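Local atomic coordinates of spore germination protein B3 (Bacillus subtilis subsp. subtilis, PDB entry 3N54), a protein that takes part, as a membrane lipoprotein component of a spore germinant receptor, in the germination response to L-asparagine, glucose, fructose and potassium ions. Residues Leu77-Lys80 with Leu81-Gln85; Phe195-Ala198 with Asp199-Gln202; Met292-Leu295 with Gln296-Lys300; Lys300-Val304 with Phe305-His309. One frame throughout, in Å; residues are numbered along the deposited sequence.

Contact 1 of 4, residues Leu77-Lys80 with Leu81-Gln85; sequences LGEK and LMRNQ. With SO4 (sulfate ion), chain H.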
# COMPACT_ATOMS: atom_id res chain seq x y z
N LEU A 77 -0.23 7.78 -5.15
CA LEU A 77 -1.60 7.72 -5.65
C LEU A 77 -2.58 8.27 -4.63
O LEU A 77 -2.55 7.90 -3.46
CB LEU A 77 -1.98 6.27 -6.01
CG LEU A 77 -1.10 5.53 -7.02
CD1 LEU A 77 -1.59 4.10 -7.20
CD2 LEU A 77 -1.05 6.24 -8.37
N GLY A 78 -3.46 9.16 -5.09
CA GLY A 78 -4.48 9.75 -4.25
C GLY A 78 -5.60 8.78 -3.94
O GLY A 78 -5.87 7.85 -4.72
N GLU A 79 -6.27 9.01 -2.82
CA GLU A 79 -7.27 8.09 -2.30
C GLU A 79 -8.45 7.89 -3.23
O GLU A 79 -8.83 6.76 -3.52
CB GLU A 79 -7.77 8.56 -0.93
CG GLU A 79 -8.83 7.66 -0.32
CD GLU A 79 -9.20 8.04 1.10
OE1 GLU A 79 -8.56 8.94 1.68
OE2 GLU A 79 -10.16 7.44 1.64
N LYS A 80 -9.03 8.98 -3.70
CA LYS A 80 -10.19 8.89 -4.58
C LYS A 80 -9.86 8.11 -5.86
O LYS A 80 -10.66 7.31 -6.34
CB LYS A 80 -10.74 10.28 -4.89
CG LYS A 80 -11.96 10.25 -5.78
CD LYS A 80 -12.59 11.61 -5.94
CE LYS A 80 -13.74 11.55 -6.93
NZ LYS A 80 -14.61 12.74 -6.84
N LEU A 81 -8.66 8.33 -6.40
CA LEU A 81 -8.24 7.60 -7.59
C LEU A 81 -8.14 6.10 -7.33
O LEU A 81 -8.67 5.30 -8.10
CB LEU A 81 -6.91 8.16 -8.12
CG LEU A 81 -6.35 7.42 -9.34
CD1 LEU A 81 -5.75 8.39 -10.34
CD2 LEU A 81 -5.34 6.36 -8.92
N MET A 82 -7.47 5.72 -6.24
CA MET A 82 -7.30 4.31 -5.90
C MET A 82 -8.63 3.61 -5.60
O MET A 82 -8.79 2.42 -5.88
CB MET A 82 -6.37 4.14 -4.69
CG MET A 82 -4.93 4.54 -4.93
SD MET A 82 -3.87 4.14 -3.53
CE MET A 82 -4.52 5.27 -2.30
N ARG A 83 -9.57 4.35 -5.00
CA ARG A 83 -10.88 3.78 -4.67
C ARG A 83 -11.75 3.57 -5.91
O ARG A 83 -12.55 2.64 -5.94
CB ARG A 83 -11.63 4.65 -3.64
CG ARG A 83 -11.10 4.56 -2.21
CD ARG A 83 -11.98 5.34 -1.24
NE ARG A 83 -11.45 5.38 0.12
CZ ARG A 83 -11.63 4.44 1.05
NH1 ARG A 83 -11.10 4.61 2.25
NH2 ARG A 83 -12.34 3.35 0.79
N ASN A 84 -11.59 4.42 -6.91
CA ASN A 84 -12.44 4.37 -8.11
C ASN A 84 -11.84 3.70 -9.35
O ASN A 84 -12.57 3.36 -10.27
CB ASN A 84 -12.89 5.78 -8.48
CG ASN A 84 -13.71 6.43 -7.40
OD1 ASN A 84 -13.57 7.62 -7.14
ND2 ASN A 84 -14.57 5.65 -6.75
N GLN A 85 -10.52 3.49 -9.37
CA GLN A 85 -9.86 2.98 -10.59
C GLN A 85 -8.86 1.88 -10.33
O GLN A 85 -8.13 1.91 -9.34
CB GLN A 85 -9.13 4.12 -11.29
CG GLN A 85 -9.96 5.35 -11.58
CD GLN A 85 -11.16 5.06 -12.47
OE1 GLN A 85 -11.18 4.08 -13.22
NE2 GLN A 85 -12.17 5.92 -12.38
S SO4 H . -13.18 2.58 4.52
O1 SO4 H . -14.18 3.65 4.46
O2 SO4 H . -11.87 3.11 4.95
O3 SO4 H . -13.56 1.56 5.50
O4 SO4 H . -13.08 1.92 3.22

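Contact 2 of 4, residues Phe195-Ala198 with Asp199-Gln202; sequences FLSA and DETQ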
# COMPACT_ATOMS: atom_id res chain seq x y z
N PHE A 195 -8.10 1.35 4.48
CA PHE A 195 -6.79 1.58 5.07
C PHE A 195 -6.66 0.88 6.43
O PHE A 195 -7.63 0.72 7.15
CB PHE A 195 -6.54 3.06 5.34
CG PHE A 195 -6.36 3.89 4.10
CD1 PHE A 195 -5.10 4.07 3.55
CD2 PHE A 195 -7.45 4.53 3.52
CE1 PHE A 195 -4.93 4.86 2.42
CE2 PHE A 195 -7.28 5.32 2.39
CZ PHE A 195 -6.02 5.48 1.85
N LEU A 196 -5.44 0.47 6.75
CA LEU A 196 -5.10 0.00 8.07
C LEU A 196 -4.30 1.13 8.71
O LEU A 196 -3.55 1.83 8.02
CB LEU A 196 -4.28 -1.29 8.01
CG LEU A 196 -4.99 -2.55 7.51
CD1 LEU A 196 -4.04 -3.75 7.55
CD2 LEU A 196 -6.24 -2.85 8.32
N SER A 197 -4.45 1.32 10.01
CA SER A 197 -3.70 2.33 10.73
C SER A 197 -2.25 1.88 10.87
O SER A 197 -1.93 0.72 10.62
CB SER A 197 -4.30 2.57 12.12
OG SER A 197 -4.23 1.40 12.92
N ALA A 198 -1.38 2.81 11.27
CA ALA A 198 0.01 2.50 11.55
C ALA A 198 0.13 1.36 12.56
O ALA A 198 0.90 0.44 12.36
CB ALA A 198 0.74 3.74 12.07
N ASP A 199 -0.63 1.45 13.66
CA ASP A 199 -0.62 0.41 14.70
C ASP A 199 -1.09 -0.94 14.14
O ASP A 199 -0.47 -1.97 14.40
CB ASP A 199 -1.49 0.80 15.90
CG ASP A 199 -0.85 1.86 16.79
OD1 ASP A 199 0.37 2.13 16.66
OD2 ASP A 199 -1.56 2.42 17.65
N GLU A 200 -2.19 -0.92 13.40
CA GLU A 200 -2.74 -2.14 12.81
C GLU A 200 -1.75 -2.76 11.82
O GLU A 200 -1.60 -3.98 11.78
CB GLU A 200 -4.07 -1.86 12.11
CG GLU A 200 -5.23 -1.62 13.07
CD GLU A 200 -6.48 -1.06 12.41
OE1 GLU A 200 -7.57 -1.22 13.00
OE2 GLU A 200 -6.39 -0.47 11.31
N THR A 201 -1.08 -1.91 11.04
CA THR A 201 -0.09 -2.39 10.07
C THR A 201 1.08 -3.03 10.81
O THR A 201 1.56 -4.09 10.41
CB THR A 201 0.39 -1.25 9.13
OG1 THR A 201 -0.75 -0.64 8.50
CG2 THR A 201 1.30 -1.79 8.04
N GLN A 202 1.51 -2.42 11.91
CA GLN A 202 2.61 -2.97 12.71
C GLN A 202 2.21 -4.33 13.27
O GLN A 202 2.98 -5.28 13.20
CB GLN A 202 3.01 -2.04 13.86
CG GLN A 202 4.26 -2.51 14.60
CD GLN A 202 4.64 -1.65 15.79
OE1 GLN A 202 3.85 -1.46 16.71
NE2 GLN A 202 5.87 -1.16 15.79

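Contact 3 of 4, residues Met292-Leu295 with Gln296-Lys300; sequences MDKL and QHEYK. With SO4 (sulfate ion), chain B.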
# COMPACT_ATOMS: atom_id res chain seq x y z
N MET A 292 -7.50 -8.93 11.97
CA MET A 292 -7.94 -10.07 11.17
C MET A 292 -9.46 -10.05 10.98
O MET A 292 -9.97 -10.46 9.95
CB MET A 292 -7.51 -11.39 11.83
CG MET A 292 -7.41 -12.57 10.88
SD MET A 292 -6.25 -12.32 9.51
CE MET A 292 -4.88 -11.53 10.33
N ASP A 293 -10.18 -9.56 11.98
CA ASP A 293 -11.63 -9.43 11.89
C ASP A 293 -12.02 -8.41 10.81
O ASP A 293 -12.97 -8.63 10.06
CB ASP A 293 -12.21 -9.03 13.24
CG ASP A 293 -13.70 -9.23 13.31
OD1 ASP A 293 -14.14 -10.39 13.39
OD2 ASP A 293 -14.43 -8.22 13.31
N LYS A 294 -11.29 -7.30 10.75
CA LYS A 294 -11.50 -6.30 9.69
C LYS A 294 -11.17 -6.88 8.31
O LYS A 294 -11.90 -6.65 7.35
CB LYS A 294 -10.65 -5.05 9.94
CG LYS A 294 -11.06 -4.26 11.17
CD LYS A 294 -10.01 -3.23 11.58
CE LYS A 294 -9.93 -2.05 10.62
NZ LYS A 294 -11.14 -1.18 10.66
N LEU A 295 -10.09 -7.64 8.21
CA LEU A 295 -9.70 -8.24 6.93
C LEU A 295 -10.73 -9.26 6.48
O LEU A 295 -11.13 -9.30 5.31
CB LEU A 295 -8.32 -8.88 7.01
CG LEU A 295 -7.12 -7.94 7.18
CD1 LEU A 295 -5.83 -8.74 7.26
CD2 LEU A 295 -7.05 -6.92 6.05
N GLN A 296 -11.20 -10.08 7.41
CA GLN A 296 -12.17 -11.13 7.09
C GLN A 296 -13.59 -10.63 6.84
O GLN A 296 -14.24 -11.09 5.90
CB GLN A 296 -12.19 -12.19 8.19
CG GLN A 296 -10.99 -13.11 8.17
CD GLN A 296 -11.02 -14.08 9.33
OE1 GLN A 296 -10.94 -13.68 10.49
NE2 GLN A 296 -11.14 -15.37 9.03
N HIS A 297 -14.07 -9.70 7.65
CA HIS A 297 -15.50 -9.33 7.61
C HIS A 297 -15.81 -7.89 7.23
O HIS A 297 -16.97 -7.59 6.93
CB HIS A 297 -16.14 -9.69 8.95
CG HIS A 297 -15.84 -11.09 9.40
ND1 HIS A 297 -16.28 -12.21 8.72
CD2 HIS A 297 -15.12 -11.55 10.45
CE1 HIS A 297 -15.85 -13.29 9.34
NE2 HIS A 297 -15.14 -12.92 10.39
N GLU A 298 -14.83 -6.99 7.26
CA GLU A 298 -15.05 -5.62 6.80
C GLU A 298 -14.58 -5.51 5.35
O GLU A 298 -15.37 -5.19 4.47
CB GLU A 298 -14.33 -4.60 7.68
CG GLU A 298 -14.72 -3.15 7.39
CD GLU A 298 -13.93 -2.12 8.19
OE1 GLU A 298 -14.18 -0.92 8.00
OE2 GLU A 298 -13.06 -2.50 9.00
N TYR A 299 -13.30 -5.80 5.11
CA TYR A 299 -12.72 -5.69 3.76
C TYR A 299 -12.86 -6.97 2.94
O TYR A 299 -12.87 -6.91 1.71
CB TYR A 299 -11.25 -5.23 3.85
CG TYR A 299 -11.13 -3.96 4.65
CD1 TYR A 299 -10.42 -3.92 5.84
CD2 TYR A 299 -11.80 -2.80 4.24
CE1 TYR A 299 -10.35 -2.75 6.59
CE2 TYR A 299 -11.73 -1.64 4.98
CZ TYR A 299 -11.00 -1.61 6.15
OH TYR A 299 -10.94 -0.45 6.88
N LYS A 300 -12.96 -8.11 3.61
CA LYS A 300 -13.18 -9.40 2.95
C LYS A 300 -12.08 -9.77 1.95
O LYS A 300 -12.37 -10.27 0.85
CB LYS A 300 -14.56 -9.43 2.27
CG LYS A 300 -15.74 -9.16 3.21
CD LYS A 300 -17.06 -9.22 2.45
CE LYS A 300 -18.24 -8.97 3.36
NZ LYS A 300 -19.53 -8.92 2.62
S SO4 B . -12.95 0.69 13.07
O1 SO4 B . -13.87 0.52 11.95
O2 SO4 B . -12.35 2.02 12.99
O3 SO4 B . -11.90 -0.32 13.02
O4 SO4 B . -13.68 0.53 14.32
O HOH W 1 -12.80 0.77 9.25

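Contact 4 of 4, residues Lys300-Val304 with Phe305-His309; sequences KTDPV and FLSDH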
# COMPACT_ATOMS: atom_id res chain seq x y z
N LYS A 300 -12.96 -8.11 3.61
CA LYS A 300 -13.18 -9.40 2.95
C LYS A 300 -12.08 -9.77 1.95
O LYS A 300 -12.37 -10.27 0.85
CB LYS A 300 -14.56 -9.43 2.27
CG LYS A 300 -15.74 -9.16 3.21
CD LYS A 300 -17.06 -9.22 2.45
CE LYS A 300 -18.24 -8.97 3.36
NZ LYS A 300 -19.53 -8.92 2.62
N THR A 301 -10.83 -9.52 2.31
CA THR A 301 -9.72 -9.94 1.48
C THR A 301 -8.45 -10.19 2.30
O THR A 301 -8.29 -9.65 3.40
CB THR A 301 -9.44 -8.94 0.34
OG1 THR A 301 -8.74 -9.62 -0.72
CG2 THR A 301 -8.63 -7.74 0.82
N ASP A 302 -7.59 -11.04 1.75
CA ASP A 302 -6.32 -11.42 2.34
C ASP A 302 -5.22 -10.69 1.57
O ASP A 302 -4.84 -11.12 0.48
CB ASP A 302 -6.15 -12.95 2.26
CG ASP A 302 -4.69 -13.41 2.35
OD1 ASP A 302 -3.83 -12.68 2.90
OD2 ASP A 302 -4.41 -14.53 1.86
N PRO A 303 -4.71 -9.57 2.13
CA PRO A 303 -3.67 -8.80 1.47
C PRO A 303 -2.26 -9.12 1.98
O PRO A 303 -1.34 -8.33 1.76
CB PRO A 303 -4.04 -7.36 1.85
CG PRO A 303 -4.61 -7.50 3.25
CD PRO A 303 -5.12 -8.92 3.40
N VAL A 304 -2.10 -10.26 2.64
CA VAL A 304 -0.81 -10.61 3.24
C VAL A 304 -0.32 -12.00 2.82
O VAL A 304 0.50 -12.62 3.50
CB VAL A 304 -0.86 -10.49 4.78
CG1 VAL A 304 -0.93 -9.03 5.18
CG2 VAL A 304 -2.03 -11.27 5.34
N PHE A 305 -0.84 -12.47 1.69
CA PHE A 305 -0.38 -13.71 1.06
C PHE A 305 -0.51 -14.96 1.94
O PHE A 305 0.30 -15.89 1.83
CB PHE A 305 1.06 -13.51 0.56
CG PHE A 305 1.23 -12.27 -0.28
CD1 PHE A 305 1.60 -11.06 0.29
CD2 PHE A 305 0.98 -12.31 -1.65
CE1 PHE A 305 1.72 -9.92 -0.48
CE2 PHE A 305 1.10 -11.17 -2.42
CZ PHE A 305 1.48 -9.98 -1.84
N LEU A 306 -1.52 -15.00 2.80
CA LEU A 306 -1.81 -16.21 3.59
C LEU A 306 -2.10 -17.37 2.65
O LEU A 306 -1.78 -18.52 2.95
CB LEU A 306 -2.98 -16.02 4.57
CG LEU A 306 -2.76 -15.46 5.98
CD1 LEU A 306 -1.65 -16.18 6.72
CD2 LEU A 306 -2.48 -13.99 5.93
N SER A 307 -2.73 -17.06 1.52
CA SER A 307 -3.01 -18.04 0.47
C SER A 307 -1.80 -18.89 0.09
O SER A 307 -1.92 -20.09 -0.15
CB SER A 307 -3.51 -17.33 -0.79
OG SER A 307 -2.59 -16.33 -1.19
N ASP A 308 -0.63 -18.26 0.03
CA ASP A 308 0.60 -18.96 -0.36
C ASP A 308 0.97 -20.10 0.58
O ASP A 308 1.55 -21.09 0.14
CB ASP A 308 1.77 -17.97 -0.48
CG ASP A 308 1.64 -17.06 -1.69
OD1 ASP A 308 0.91 -17.41 -2.64
OD2 ASP A 308 2.29 -15.99 -1.69
N HIS A 309 0.64 -19.97 1.85
CA HIS A 309 0.97 -21.01 2.83
C HIS A 309 0.15 -22.28 2.64
O HIS A 309 0.66 -23.38 2.85
CB HIS A 309 0.86 -20.47 4.25
CG HIS A 309 1.88 -19.42 4.56
ND1 HIS A 309 3.15 -19.72 5.01
CD2 HIS A 309 1.83 -18.07 4.46
CE1 HIS A 309 3.83 -18.61 5.18
NE2 HIS A 309 3.05 -17.59 4.86
O HOH W 2 -2.37 -11.51 -0.47
O HOH W 3 -3.60 -13.94 -1.39

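Contact 1 of 4, residues Leu77-Lys80 with Leu81-Gln85
Glu79 and Arg83, one turn apart on the short helix 79-84, lay their side chains alongside each other, pointing the same way, and close an i to i+4 salt bridge. The arginine begins with CB 3.5 Å from Glu79 O, the carbonyl that also accepts the helical bond from Arg83 N. With CG anti to the carbonyl carbon (chi1 -75°), that atom stays near the same oxygen, 3.4 Å from Glu79 O, and the chain then runs extended past CG of the glutamate. At the head, Arg83 NE donates to Glu79 OE2 over 2.9 Å and Arg83 NH1 to the same OE2 over 3.0 Å, a side-on grip in which one oxygen takes both hydrogens. OE2 lies almost in the guanidinium plane, yet the carboxylate is turned 42° from it: NE meets the anti lone pair, whereas NH1 comes from the anti side but out of the carboxylate plane. Beyond this, a sulfate probably left by crystallisation receives Arg83 NH2 on its O4 (2.9 Å). NH1 also donates to the sulfate. A leucine in place of Arg83 would probably leave the Glu79 charge without its mate and the sulfate without these two donors. Nearby, Met82 CG touches Leu77 CB at 3.6 Å, while the bent thioether brings Met82 CE to 3.5 Å from Leu77 O. The helix follows strand 74-77 at the edge of a mixed sheet; Met82 packs on Val87 of helix 87-94 and Ala108 of strand 105-109, and Glu79 and Arg83 both touch Phe195 of strand 191-196.

Contact 2 of 4, residues Phe195-Ala198 with Asp199-Gln202
Between Leu196 and Glu200 the backbone changes from strand to helix, with Ser197 at the N-cap: the extended run of strand 191-196 ends, helix 198-208 begins, and the CA atoms of Ser197 and Glu200 come within 5.0 Å. The first helical bonds follow at once, Thr201 N to Ser197 O at 2.8 Å and Gln202 N to Ala198 O at 3.0 Å. Across this turn Ser197 and Glu200 form a capping box. The serine hydroxyl sits between its own backbone N and carbonyl carbon (chi1 63°), which places OG to accept from Glu200 N over 3.1 Å. In return the glutamate chain, extended beyond CG, reaches back toward the end of the strand, and Glu200 OE2 receives Ser197 N at 2.9 Å in a nearly straight bond (174°), met on the anti side and somewhat out of the carboxylate plane. Thr201 adds its hydroxyl: OG1 donates to Ser197 O over 2.8 Å from above the carbonyl plane, so this oxygen holds both the amide and the hydroxyl of one residue. Leu196 flanks the box, its CB 3.6 Å from Thr201 OG1 and its CD2 3.8 Å from Glu200 OE2, the leucine crossing the glutamate at about a right angle. Leu196 is also tied by backbone bonds to Ala182 of strand 177-186. The reciprocal bonds give amides at the start of the helix partners that helical carbonyls cannot supply, and the glutamate carboxylate, placed at the positive end of the helix dipole, is probably stabilised in its ionised form.

Contact 3 of 4, residues Met292-Leu295 with Gln296-Lys300
A wider, pi-type turn closes the C-terminal end of helix 271-299, and Lys294 O is the oxygen on which it converges. Tyr299 N reaches Lys294 O over 2.8 Å in an almost straight bond (172°), while Glu298 N donates to the same oxygen from above the carbonyl plane at 3.0 Å. The side chains of Lys294 and Glu298 run side by side. Bends at chi3 and chi4 (71° and 69°) fold the lysine so that NZ meets the syn lone pair of Glu298 OE2 at 2.9 Å, a salt bridge. A sulfate, probably from the crystallisation liquor, takes a second bond from Lys294 NZ on its O3 at 2.6 Å, and a water donating to both Glu298 OE1 and the sulfate joins the two anions. A methionine in place of Lys294 would probably leave the Glu298 carboxylate without its charged mate and the sulfate without its NZ donor. Further round, Asp293 OD1 approaches the edge of the His297 ring, 3.3 Å from CD2, and Glu298 CG lies over a face of the Tyr299 ring. Gln296 lies against Met292 and gives its NE2 to Thr332 O and Phe329 O. The helix end packs among several other elements: Met292 and Leu295 on Leu204 of helix 198-208 and Phe329 of helix 325-331, and Tyr299 on Ile184 of strand 177-186.

Contact 4 of 4, residues Lys300-Val304 with Phe305-His309
Asp302 gathers amides of its own loop and of the first turn of helix 306-313. Its OD2 accepts from Ser307 N at 3.1 Å, approached nearly along the C-O bond, and is also held by Trp325 NE1 from outside the loop. OD1 takes Val304 N at 3.0 Å, which makes an Asx turn, and adds a weak bond from Leu306 N at 3.3 Å. The carboxylate is brought over these amides by a first torsion of 158°, which carries CG to the far side from the backbone N. The buried carboxylate is thus met by several N-H groups at the beginning of a helix, which is likely to favour its ionised form. Two waters complete the network. One donates to Asp302 O and accepts from Phe305 N at 2.8 Å, bridging the backbone across the turn; the other pairs with Ser307 OG at 2.6 Å and donates weakly to Asp302 OD2. Phe305 has a positive phi (59°), which redirects the chain just before the helix. The first of these waters sits 3.6 Å above one face of the Phe305 ring, offset toward the rim. Around the carboxylate the packing is close, with Leu306 CB 3.4 Å from Asp302 OD2. The loop fills the join between several elements: Pro303 meets Ile184 of strand 177-186 and Leu166 of strand 165-172, Val304 and Leu306 both meet Met208 of helix 198-208, and the Phe305 ring meets Tyr158 of helix 152-160 and Tyr163.

Along the chain the four contacts come in numerical order, the first in the N-terminal domain of the family and the other three in its C-terminal part. Contact 1, at the strand 74-77 edge of the five-stranded mixed sheet, touches contact 2, at its strand 191-196 edge, where Glu79 CD meets Phe195 CE2 at 3.6 Å; their centres are about 19 Å apart. Contact 2 in turn meets contact 3, centres about 13 Å apart, through Glu200 and Lys294. Contacts 3 and 4 share Lys300, and their centres lie about 12 Å apart. Contact 4 is farthest from contact 1, about 22 Å between centres. The contacts thus form a row of neighbours in which the two parts of the protein touch at Phe195.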